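Local coordinates for sensor protein PfeS (Pseudomonas aeruginosa, PDB 3KYZ) that probably senses a periplasmic signal as the sensor domain of a histidine kinase that may activate its partner regulator PfeR by phosphorylation, at residues A[20-25]-A[119-124]; A[81-86]-A[113-118]; A[88-93]-A[97-102]. All coordinates share one frame; numbering follows the deposited sequence. Where two conformers were deposited one is given.

Contact 1 ties the start of helix 17-53 to the last modelled residues, after strand 113-117, and is partly buried. Contact 2 lies deepest, its centre about 5 Å from the centre of the chain, and sets a loop residue against strand 113-117. Contact 3, also partly buried, folds the chain back before strand 100-104. Strands 100-104 and 113-117 are neighbours in one antiparallel sheet, so contacts 2 and 3 share it. Leu86 of contact 2 packs on Leu23 of contact 1, and Leu123 of contact 1 meets Arg92 of contact 3. Contacts 1 and 2 rest on side-chain packing, while contact 3 adds backbone carbonyls and a water. Segments of contacts 2 and 3 touch the second subunit.

Contact 1: residues A[20-25]-A[119-124]; sequences RHYLAD and PERLLP
Leu23 and Leu122 meet tip to tip between the first turns of helix 17-53 and the short 3-10 turn that follows strand 113-117. This is the sensor domain of PfeS, predicted to be periplasmic, whose sequence family belongs to the Cache clan. The helix packs beside the domain's antiparallel sheet, and the last modelled residues come back to its first turns here.

The apolar part is one pair of methyl groups. Leu23 CD1 lies 4.1 Å from Leu122 CD1. Both leucines hold CG anti to the carbonyl carbon, with chi1 at -64° in each case. With CB directed at the other segment on both sides, this extends the two side chains toward each other. The backbones stay well apart: Leu23 CA and Pro119 CA, the nearest such pair, are 10.3 Å apart. Leu23 is buried, and Leu86 and Leu118 also pack on it. Leu122 further touches Asp19 on the same helix.

The polar part lies nearer the surface. The Arg121 side chain reaches toward the helix and brings its guanidinium beside the Tyr22 ring. The approach is oblique to the ring, and the ring carbon sits at the guanidinium edge, near its plane. It is a loose contact without the geometry of a stack. The charge of Arg121 has its partner elsewhere, since NH2 forms a salt bridge with Glu53, the last residue of the helical range 17-53. This range folds back, so that Lys52 and Glu53 also lie against Tyr22. Tyr22 packs edge-to-face with Tyr26. Across the contact, Tyr22 CE2 is 4.2 Å from Arg121 NH2.

Contact 2: residues A[81-86]-A[113-118]; sequences TFMRKL and RLVIQL
Met83, deposited as selenomethionine, crosses Val115 at about a right angle and puts its selenium against both valine methyls. Met83 SE is 3.6 Å from Val115 CG1 and equally 3.6 Å from Val115 CG2. The selenium sits at equal distance from the two branches of the valine. Of these, CG1 is anti to the backbone N of Val115 (chi1 178°) and CG2 is anti to the carbonyl carbon.

The Met83 chain then bends at its last torsion, chi3 -78°. The bend carries the methyl CE along the strand to Arg113. Met83 CE lies 4.1 Å from Val115 CG2 and 3.8 Å from Arg113 NH1. Its approach to the guanidinium is oblique, and the two side chains as wholes also run at a slant to each other.

Strand 113-117 is the middle strand of the three-stranded antiparallel sheet of this sensor domain, between strands 57-60 and 100-104. Met83 belongs to the loop that follows helix 74-77. It also packs on Tyr100 and Ser102 of the neighbouring strand. Met83 and Val115 are both buried.

Arg113 sets CG between its backbone N and carbonyl carbon and bends at chi3 (77°), which turns the guanidinium toward Met83. Arg113 CD comes 4.2 Å from Met83 CE. NH1 meets the methyl CE by packing and hydrogen-bonds to Ser102 OG, within the same sheet. Arg113 also packs on Thr81 of the second subunit, and the backbone of Met83 hydrogen-bonds to that subunit.

Contact 3: residues A[88-93]-A[97-102]; sequences WPMSRR and ELPYVS
The chain turns back on itself just before strand 100-104, an outer strand of the sheet within this chain. Segments 88-93 and 97-102 run roughly antiparallel, their touching parts 156° apart in direction. At the turn end, Arg92 CA makes a CA-H...O contact of 3.5 Å with Glu97 O. A water lies 2.7 Å from Glu97 O and can hydrogen-bond to it; its bond to Ser91 O is weak, and its protons cannot serve every acceptor in reach.

The Arg92 chain bends at chi3 (76°), bringing its guanidinium across Leu98. Leu98 lies over one face, toward the rim, with Leu98 CD2 3.6 Å from Arg92 NH2. Pro99 CG packs against Ser91 O at 3.7 Å. Met90, a selenomethionine, bends at chi2 and crosses Val101 at about a right angle. Met90 CE is 4.2 Å from Val101 CG2, and Met90 SE is 4.2 Å from Pro99 CG. Pro124 also packs on Met90.

The buried end is apolar packing, whereas the turn end combines the Arg92 guanidinium over Leu98 with a carbonyl met by a CA-H group and a water. Two carbonyl oxygens cannot hydrogen-bond each other, so the water beside Ser91 O and Glu97 O probably eases their approach.

Contact 1: residues A[20-25]-A[119-124]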
loop_
_atom_site.group_PDB
_atom_site.type_symbol
_atom_site.label_atom_id
_atom_site.label_comp_id
_atom_site.label_asym_id
_atom_site.label_seq_id
_atom_site.Cartn_x
_atom_site.Cartn_y
_atom_site.Cartn_z
ATOM N N ARG A 20 12.821 -0.050 -16.930
ATOM C CA ARG A 20 11.579 -0.737 -16.599
ATOM C C ARG A 20 11.739 -2.222 -16.883
ATOM O O ARG A 20 11.369 -3.064 -16.072
ATOM C CB ARG A 20 10.412 -0.174 -17.408
ATOM C CG ARG A 20 10.138 1.283 -17.127
ATOM C CD ARG A 20 8.988 1.815 -17.958
ATOM N NE ARG A 20 9.051 3.269 -18.041
ATOM C CZ ARG A 20 8.133 4.029 -18.624
ATOM N NH1 ARG A 20 8.286 5.344 -18.643
ATOM N NH2 ARG A 20 7.062 3.480 -19.183
ATOM N N HIS A 21 12.306 -2.539 -18.044
ATOM C CA HIS A 21 12.513 -3.929 -18.437
ATOM C C HIS A 21 13.430 -4.648 -17.447
ATOM O O HIS A 21 13.180 -5.787 -17.063
ATOM C CB HIS A 21 13.093 -3.993 -19.849
ATOM C CG HIS A 21 13.260 -5.384 -20.374
ATOM N ND1 HIS A 21 14.409 -6.121 -20.181
ATOM C CD2 HIS A 21 12.425 -6.173 -21.092
ATOM C CE1 HIS A 21 14.274 -7.302 -20.756
ATOM N NE2 HIS A 21 13.079 -7.360 -21.315
ATOM N N TYR A 22 14.498 -3.966 -17.040
ATOM C CA TYR A 22 15.466 -4.517 -16.094
ATOM C C TYR A 22 14.818 -4.879 -14.759
ATOM O O TYR A 22 15.008 -5.980 -14.230
ATOM C CB TYR A 22 16.565 -3.495 -15.856
ATOM C CG TYR A 22 17.768 -3.990 -15.094
ATOM C CD1 TYR A 22 18.628 -4.918 -15.664
ATOM C CD2 TYR A 22 18.078 -3.494 -13.832
ATOM C CE1 TYR A 22 19.747 -5.357 -15.004
ATOM C CE2 TYR A 22 19.212 -3.939 -13.152
ATOM C CZ TYR A 22 20.040 -4.874 -13.756
ATOM O OH TYR A 22 21.179 -5.332 -13.125
ATOM N N LEU A 23 14.057 -3.943 -14.204
ATOM C CA LEU A 23 13.418 -4.186 -12.920
ATOM C C LEU A 23 12.321 -5.236 -13.060
ATOM O O LEU A 23 12.138 -6.073 -12.175
ATOM C CB LEU A 23 12.877 -2.885 -12.320
ATOM C CG LEU A 23 13.954 -1.849 -11.965
ATOM C CD1 LEU A 23 13.330 -0.568 -11.418
ATOM C CD2 LEU A 23 14.983 -2.423 -10.986
ATOM N N ALA A 24 11.605 -5.213 -14.180
ATOM C CA ALA A 24 10.591 -6.231 -14.424
ATOM C C ALA A 24 11.223 -7.620 -14.460
ATOM O O ALA A 24 10.624 -8.594 -14.009
ATOM C CB ALA A 24 9.832 -5.951 -15.709
ATOM N N ASP A 25 12.436 -7.719 -14.988
ATOM C CA ASP A 25 13.100 -9.014 -15.030
ATOM C C ASP A 25 13.365 -9.533 -13.615
ATOM O O ASP A 25 13.285 -10.733 -13.367
ATOM C CB ASP A 25 14.397 -8.954 -15.843
ATOM C CG ASP A 25 15.143 -10.267 -15.815
ATOM O OD1 ASP A 25 14.804 -11.161 -16.613
ATOM O OD2 ASP A 25 16.049 -10.414 -14.972
ATOM N N PRO A 119 16.607 2.033 -6.694
ATOM C CA PRO A 119 18.020 2.396 -6.522
ATOM C C PRO A 119 18.268 3.847 -6.928
ATOM O O PRO A 119 17.727 4.309 -7.931
ATOM C CB PRO A 119 18.744 1.448 -7.485
ATOM C CG PRO A 119 17.854 0.256 -7.563
ATOM C CD PRO A 119 16.444 0.820 -7.517
ATOM N N GLU A 120 19.090 4.551 -6.160
ATOM C CA GLU A 120 19.294 5.979 -6.374
ATOM C C GLU A 120 19.745 6.326 -7.796
ATOM O O GLU A 120 19.369 7.367 -8.341
ATOM C CB GLU A 120 20.293 6.527 -5.354
ATOM C CG GLU A 120 20.476 8.032 -5.413
ATOM C CD GLU A 120 21.573 8.514 -4.486
ATOM O OE1 GLU A 120 22.401 7.678 -4.064
ATOM O OE2 GLU A 120 21.611 9.727 -4.182
ATOM N N ARG A 121 20.542 5.453 -8.401
ATOM C CA ARG A 121 21.088 5.744 -9.724
ATOM C C ARG A 121 20.017 5.771 -10.813
ATOM O O ARG A 121 20.257 6.290 -11.907
ATOM C CB ARG A 121 22.181 4.738 -10.097
ATOM C CG ARG A 121 21.634 3.403 -10.546
ATOM C CD ARG A 121 22.732 2.430 -10.942
ATOM N NE ARG A 121 22.139 1.163 -11.345
ATOM C CZ ARG A 121 21.666 0.260 -10.493
ATOM N NH1 ARG A 121 21.739 0.476 -9.188
ATOM N NH2 ARG A 121 21.137 -0.867 -10.948
ATOM N N LEU A 122 18.840 5.219 -10.516
ATOM C CA LEU A 122 17.791 5.069 -11.524
ATOM C C LEU A 122 16.719 6.150 -11.464
ATOM O O LEU A 122 15.758 6.117 -12.236
ATOM C CB LEU A 122 17.110 3.700 -11.411
ATOM C CG LEU A 122 17.931 2.436 -11.670
ATOM C CD1 LEU A 122 17.017 1.210 -11.633
ATOM C CD2 LEU A 122 18.666 2.522 -13.001
ATOM N N LEU A 123 16.863 7.097 -10.547
ATOM C CA LEU A 123 15.833 8.111 -10.375
ATOM C C LEU A 123 15.861 9.086 -11.543
ATOM O O LEU A 123 16.918 9.615 -11.882
ATOM C CB LEU A 123 16.012 8.855 -9.052
ATOM C CG LEU A 123 14.885 9.824 -8.690
ATOM C CD1 LEU A 123 13.594 9.078 -8.360
ATOM C CD2 LEU A 123 15.308 10.703 -7.531
ATOM N N PRO A 124 14.698 9.321 -12.172
ATOM C CA PRO A 124 14.618 10.269 -13.288
ATOM C C PRO A 124 15.242 11.614 -12.927
ATOM O O PRO A 124 14.916 12.159 -11.869
ATOM C CB PRO A 124 13.110 10.428 -13.495
ATOM C CG PRO A 124 12.534 9.134 -13.020
ATOM C CD PRO A 124 13.384 8.738 -11.843
#

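Contact 2: residues A[81-86]-A[113-118]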
loop_
_atom_site.group_PDB
_atom_site.type_symbol
_atom_site.label_atom_id
_atom_site.label_comp_id
_atom_site.label_asym_id
_atom_site.label_seq_id
_atom_site.Cartn_x
_atom_site.Cartn_y
_atom_site.Cartn_z
ATOM N N THR A 81 2.310 1.029 1.132
ATOM C CA THR A 81 1.028 1.722 0.999
ATOM C C THR A 81 0.990 2.866 -0.012
ATOM O O THR A 81 -0.101 3.283 -0.420
ATOM C CB THR A 81 0.545 2.274 2.364
ATOM O OG1 THR A 81 1.558 3.124 2.918
ATOM C CG2 THR A 81 0.254 1.138 3.331
ATOM N N PHE A 82 2.160 3.375 -0.410
ATOM C CA PHE A 82 2.237 4.539 -1.299
ATOM C C PHE A 82 3.209 4.256 -2.436
ATOM O O PHE A 82 4.073 5.080 -2.770
ATOM C CB PHE A 82 2.663 5.801 -0.532
ATOM C CG PHE A 82 1.835 6.082 0.689
ATOM C CD1 PHE A 82 0.470 6.327 0.582
ATOM C CD2 PHE A 82 2.424 6.127 1.945
ATOM C CE1 PHE A 82 -0.297 6.586 1.718
ATOM C CE2 PHE A 82 1.668 6.395 3.081
ATOM C CZ PHE A 82 0.303 6.619 2.967
HETATM N N MSE A 83 3.058 3.074 -3.028
HETATM C CA MSE A 83 3.999 2.581 -4.019
HETATM C C MSE A 83 3.740 3.127 -5.412
HETATM O O MSE A 83 2.704 3.756 -5.661
HETATM C CB MSE A 83 3.996 1.052 -4.022
HETATM C CG MSE A 83 4.357 0.473 -2.656
HETATM SE SE MSE A 83 4.885 -1.387 -2.724
HETATM C CE MSE A 83 3.144 -2.210 -2.880
ATOM N N ARG A 84 4.698 2.894 -6.311
ATOM C CA ARG A 84 4.584 3.303 -7.710
ATOM C C ARG A 84 4.789 2.100 -8.619
ATOM O O ARG A 84 5.602 1.221 -8.315
ATOM C CB ARG A 84 5.646 4.355 -8.060
ATOM C CG ARG A 84 5.783 5.489 -7.055
ATOM C CD ARG A 84 4.532 6.349 -7.002
ATOM N NE ARG A 84 4.386 7.150 -8.213
ATOM C CZ ARG A 84 3.278 7.799 -8.556
ATOM N NH1 ARG A 84 2.201 7.743 -7.776
ATOM N NH2 ARG A 84 3.246 8.505 -9.679
ATOM N N LYS A 85 4.068 2.059 -9.736
ATOM C CA LYS A 85 4.334 1.055 -10.764
ATOM C C LYS A 85 5.428 1.536 -11.710
ATOM O O LYS A 85 5.725 2.731 -11.772
ATOM C CB LYS A 85 3.065 0.708 -11.542
ATOM C CG LYS A 85 2.027 -0.036 -10.708
ATOM C CD LYS A 85 0.908 -0.549 -11.591
ATOM C CE LYS A 85 -0.196 -1.198 -10.770
ATOM N NZ LYS A 85 -1.290 -1.721 -11.633
ATOM N N LEU A 86 6.021 0.602 -12.448
ATOM C CA LEU A 86 7.199 0.904 -13.261
ATOM C C LEU A 86 6.993 2.020 -14.284
ATOM O O LEU A 86 7.948 2.721 -14.633
ATOM C CB LEU A 86 7.701 -0.351 -13.972
ATOM C CG LEU A 86 8.450 -1.349 -13.082
ATOM C CD1 LEU A 86 8.656 -2.674 -13.803
ATOM C CD2 LEU A 86 9.781 -0.767 -12.631
ATOM N N ARG A 113 4.075 -10.198 -5.475
ATOM C CA ARG A 113 4.773 -9.146 -6.185
ATOM C C ARG A 113 6.155 -8.945 -5.594
ATOM O O ARG A 113 6.423 -9.324 -4.446
ATOM C CB ARG A 113 3.990 -7.836 -6.089
ATOM C CG ARG A 113 3.989 -7.225 -4.692
ATOM C CD ARG A 113 3.098 -5.988 -4.630
ATOM N NE ARG A 113 1.682 -6.351 -4.575
ATOM C CZ ARG A 113 0.673 -5.519 -4.831
ATOM N NH1 ARG A 113 0.909 -4.262 -5.193
ATOM N NH2 ARG A 113 -0.580 -5.947 -4.726
ATOM N N LEU A 114 7.028 -8.360 -6.400
ATOM C CA LEU A 114 8.309 -7.856 -5.935
ATOM C C LEU A 114 8.131 -6.385 -5.577
ATOM O O LEU A 114 7.524 -5.621 -6.335
ATOM C CB LEU A 114 9.361 -7.994 -7.041
ATOM C CG LEU A 114 10.714 -7.322 -6.773
ATOM C CD1 LEU A 114 11.408 -7.972 -5.595
ATOM C CD2 LEU A 114 11.604 -7.388 -8.010
ATOM N N VAL A 115 8.631 -5.997 -4.406
ATOM C CA VAL A 115 8.722 -4.590 -4.045
ATOM C C VAL A 115 10.203 -4.242 -3.901
ATOM O O VAL A 115 10.956 -4.942 -3.217
ATOM C CB VAL A 115 7.972 -4.277 -2.735
ATOM C CG1 VAL A 115 8.145 -2.797 -2.362
ATOM C CG2 VAL A 115 6.498 -4.623 -2.881
ATOM N N ILE A 116 10.627 -3.177 -4.568
ATOM C CA ILE A 116 12.012 -2.739 -4.477
ATOM C C ILE A 116 12.040 -1.231 -4.301
ATOM O O ILE A 116 11.387 -0.509 -5.049
ATOM C CB ILE A 116 12.844 -3.197 -5.713
ATOM C CG1 ILE A 116 14.311 -2.777 -5.581
ATOM C CG2 ILE A 116 12.244 -2.685 -7.027
ATOM C CD1 ILE A 116 15.223 -3.544 -6.537
ATOM N N GLN A 117 12.762 -0.749 -3.296
ATOM C CA GLN A 117 12.949 0.693 -3.197
ATOM C C GLN A 117 13.878 1.092 -4.340
ATOM O O GLN A 117 14.929 0.485 -4.538
ATOM C CB GLN A 117 13.538 1.125 -1.855
ATOM C CG GLN A 117 13.519 2.646 -1.697
ATOM C CD GLN A 117 13.757 3.117 -0.276
ATOM O OE1 GLN A 117 14.396 2.433 0.520
ATOM N NE2 GLN A 117 13.232 4.300 0.051
ATOM N N LEU A 118 13.475 2.089 -5.115
ATOM C CA LEU A 118 14.212 2.438 -6.329
ATOM C C LEU A 118 15.676 2.727 -6.019
ATOM O O LEU A 118 15.966 3.564 -5.175
ATOM C CB LEU A 118 13.588 3.668 -6.993
ATOM C CG LEU A 118 14.106 3.946 -8.402
ATOM C CD1 LEU A 118 13.597 2.886 -9.373
ATOM C CD2 LEU A 118 13.688 5.330 -8.852
#

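Contact 3: residues A[88-93]-A[97-102]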
loop_
_atom_site.group_PDB
_atom_site.type_symbol
_atom_site.label_atom_id
_atom_site.label_comp_id
_atom_site.label_asym_id
_atom_site.label_seq_id
_atom_site.Cartn_x
_atom_site.Cartn_y
_atom_site.Cartn_z
ATOM N N TRP A 88 4.867 4.628 -13.971
ATOM C CA TRP A 88 4.312 5.825 -13.358
ATOM C C TRP A 88 5.403 6.867 -13.143
ATOM O O TRP A 88 6.579 6.528 -13.056
ATOM C CB TRP A 88 3.676 5.481 -12.007
ATOM C CG TRP A 88 2.458 4.614 -12.089
ATOM C CD1 TRP A 88 1.911 4.045 -13.214
ATOM C CD2 TRP A 88 1.625 4.219 -10.993
ATOM N NE1 TRP A 88 0.786 3.320 -12.873
ATOM C CE2 TRP A 88 0.597 3.406 -11.517
ATOM C CE3 TRP A 88 1.655 4.470 -9.618
ATOM C CZ2 TRP A 88 -0.396 2.851 -10.713
ATOM C CZ3 TRP A 88 0.671 3.911 -8.819
ATOM C CH2 TRP A 88 -0.344 3.114 -9.371
ATOM N N PRO A 89 5.015 8.146 -13.030
ATOM C CA PRO A 89 6.013 9.171 -12.702
ATOM C C PRO A 89 6.728 8.845 -11.388
ATOM O O PRO A 89 6.096 8.332 -10.463
ATOM C CB PRO A 89 5.175 10.447 -12.549
ATOM C CG PRO A 89 3.905 10.170 -13.289
ATOM C CD PRO A 89 3.656 8.699 -13.150
HETATM N N MSE A 90 8.024 9.141 -11.319
HETATM C CA MSE A 90 8.849 8.848 -10.146
HETATM C C MSE A 90 9.466 10.117 -9.575
HETATM O O MSE A 90 9.992 10.942 -10.321
HETATM C CB MSE A 90 9.996 7.916 -10.530
HETATM C CG MSE A 90 9.573 6.614 -11.152
HETATM SE SE MSE A 90 9.409 5.215 -9.828
HETATM C CE MSE A 90 8.462 3.924 -10.940
ATOM N N SER A 91 9.435 10.260 -8.253
ATOM C CA SER A 91 10.102 11.390 -7.612
ATOM C C SER A 91 10.254 11.207 -6.105
ATOM O O SER A 91 9.543 10.408 -5.492
ATOM C CB SER A 91 9.353 12.692 -7.900
ATOM O OG SER A 91 8.450 12.997 -6.855
ATOM N N ARG A 92 11.192 11.955 -5.524
ATOM C CA ARG A 92 11.400 11.934 -4.081
ATOM C C ARG A 92 10.481 12.942 -3.394
ATOM O O ARG A 92 10.262 12.866 -2.186
ATOM C CB ARG A 92 12.859 12.255 -3.742
ATOM C CG ARG A 92 13.885 11.416 -4.488
ATOM C CD ARG A 92 15.306 11.842 -4.140
ATOM N NE ARG A 92 15.715 11.372 -2.818
ATOM C CZ ARG A 92 16.782 10.613 -2.591
ATOM N NH1 ARG A 92 17.076 10.230 -1.355
ATOM N NH2 ARG A 92 17.561 10.239 -3.598
ATOM N N ARG A 93 9.954 13.880 -4.178
ATOM C CA ARG A 93 9.121 14.980 -3.683
ATOM C C ARG A 93 8.193 14.638 -2.517
ATOM O O ARG A 93 8.462 14.995 -1.367
ATOM C CB ARG A 93 8.286 15.564 -4.829
ATOM C CG ARG A 93 9.076 16.373 -5.849
ATOM C CD ARG A 93 9.220 17.826 -5.421
ATOM N NE ARG A 93 9.833 18.646 -6.463
ATOM C CZ ARG A 93 9.150 19.366 -7.351
ATOM N NH1 ARG A 93 7.823 19.374 -7.325
ATOM N NH2 ARG A 93 9.796 20.082 -8.262
ATOM N N GLU A 97 11.910 10.545 0.081
ATOM C CA GLU A 97 12.640 9.283 0.087
ATOM C C GLU A 97 12.479 8.671 -1.290
ATOM O O GLU A 97 11.572 9.044 -2.039
ATOM C CB GLU A 97 12.079 8.330 1.143
ATOM C CG GLU A 97 10.630 7.933 0.888
ATOM C CD GLU A 97 10.068 6.991 1.940
ATOM O OE1 GLU A 97 8.884 6.604 1.813
ATOM O OE2 GLU A 97 10.801 6.635 2.888
ATOM N N LEU A 98 13.355 7.737 -1.639
ATOM C CA LEU A 98 13.221 7.051 -2.915
ATOM C C LEU A 98 11.933 6.227 -2.941
ATOM O O LEU A 98 11.554 5.615 -1.935
ATOM C CB LEU A 98 14.456 6.188 -3.190
ATOM C CG LEU A 98 15.690 7.028 -3.533
ATOM C CD1 LEU A 98 16.980 6.245 -3.330
ATOM C CD2 LEU A 98 15.592 7.563 -4.957
ATOM N N PRO A 99 11.247 6.214 -4.093
ATOM C CA PRO A 99 9.954 5.521 -4.183
ATOM C C PRO A 99 10.068 4.011 -3.981
ATOM O O PRO A 99 11.083 3.405 -4.343
ATOM C CB PRO A 99 9.506 5.782 -5.626
ATOM C CG PRO A 99 10.355 6.886 -6.125
ATOM C CD PRO A 99 11.627 6.878 -5.349
ATOM N N TYR A 100 9.026 3.413 -3.414
ATOM C CA TYR A 100 8.920 1.957 -3.385
ATOM C C TYR A 100 8.172 1.514 -4.627
ATOM O O TYR A 100 7.049 1.956 -4.874
ATOM C CB TYR A 100 8.217 1.474 -2.113
ATOM C CG TYR A 100 9.033 1.773 -0.883
ATOM C CD1 TYR A 100 10.044 0.912 -0.473
ATOM C CD2 TYR A 100 8.806 2.926 -0.142
ATOM C CE1 TYR A 100 10.809 1.189 0.641
ATOM C CE2 TYR A 100 9.557 3.212 0.966
ATOM C CZ TYR A 100 10.560 2.341 1.357
ATOM O OH TYR A 100 11.300 2.627 2.468
ATOM N N VAL A 101 8.816 0.663 -5.420
ATOM C CA VAL A 101 8.261 0.231 -6.691
ATOM C C VAL A 101 7.628 -1.150 -6.555
ATOM O O VAL A 101 8.253 -2.082 -6.042
ATOM C CB VAL A 101 9.352 0.205 -7.781
ATOM C CG1 VAL A 101 8.761 -0.210 -9.124
ATOM C CG2 VAL A 101 10.030 1.571 -7.877
ATOM N N SER A 102 6.376 -1.255 -6.998
ATOM C CA SER A 102 5.596 -2.485 -6.934
ATOM C C SER A 102 5.573 -3.139 -8.309
ATOM O O SER A 102 5.173 -2.512 -9.294
ATOM C CB SER A 102 4.162 -2.147 -6.529
ATOM O OG SER A 102 3.327 -3.289 -6.519
HETATM O O HOH W 1 8.967 8.781 -2.648
#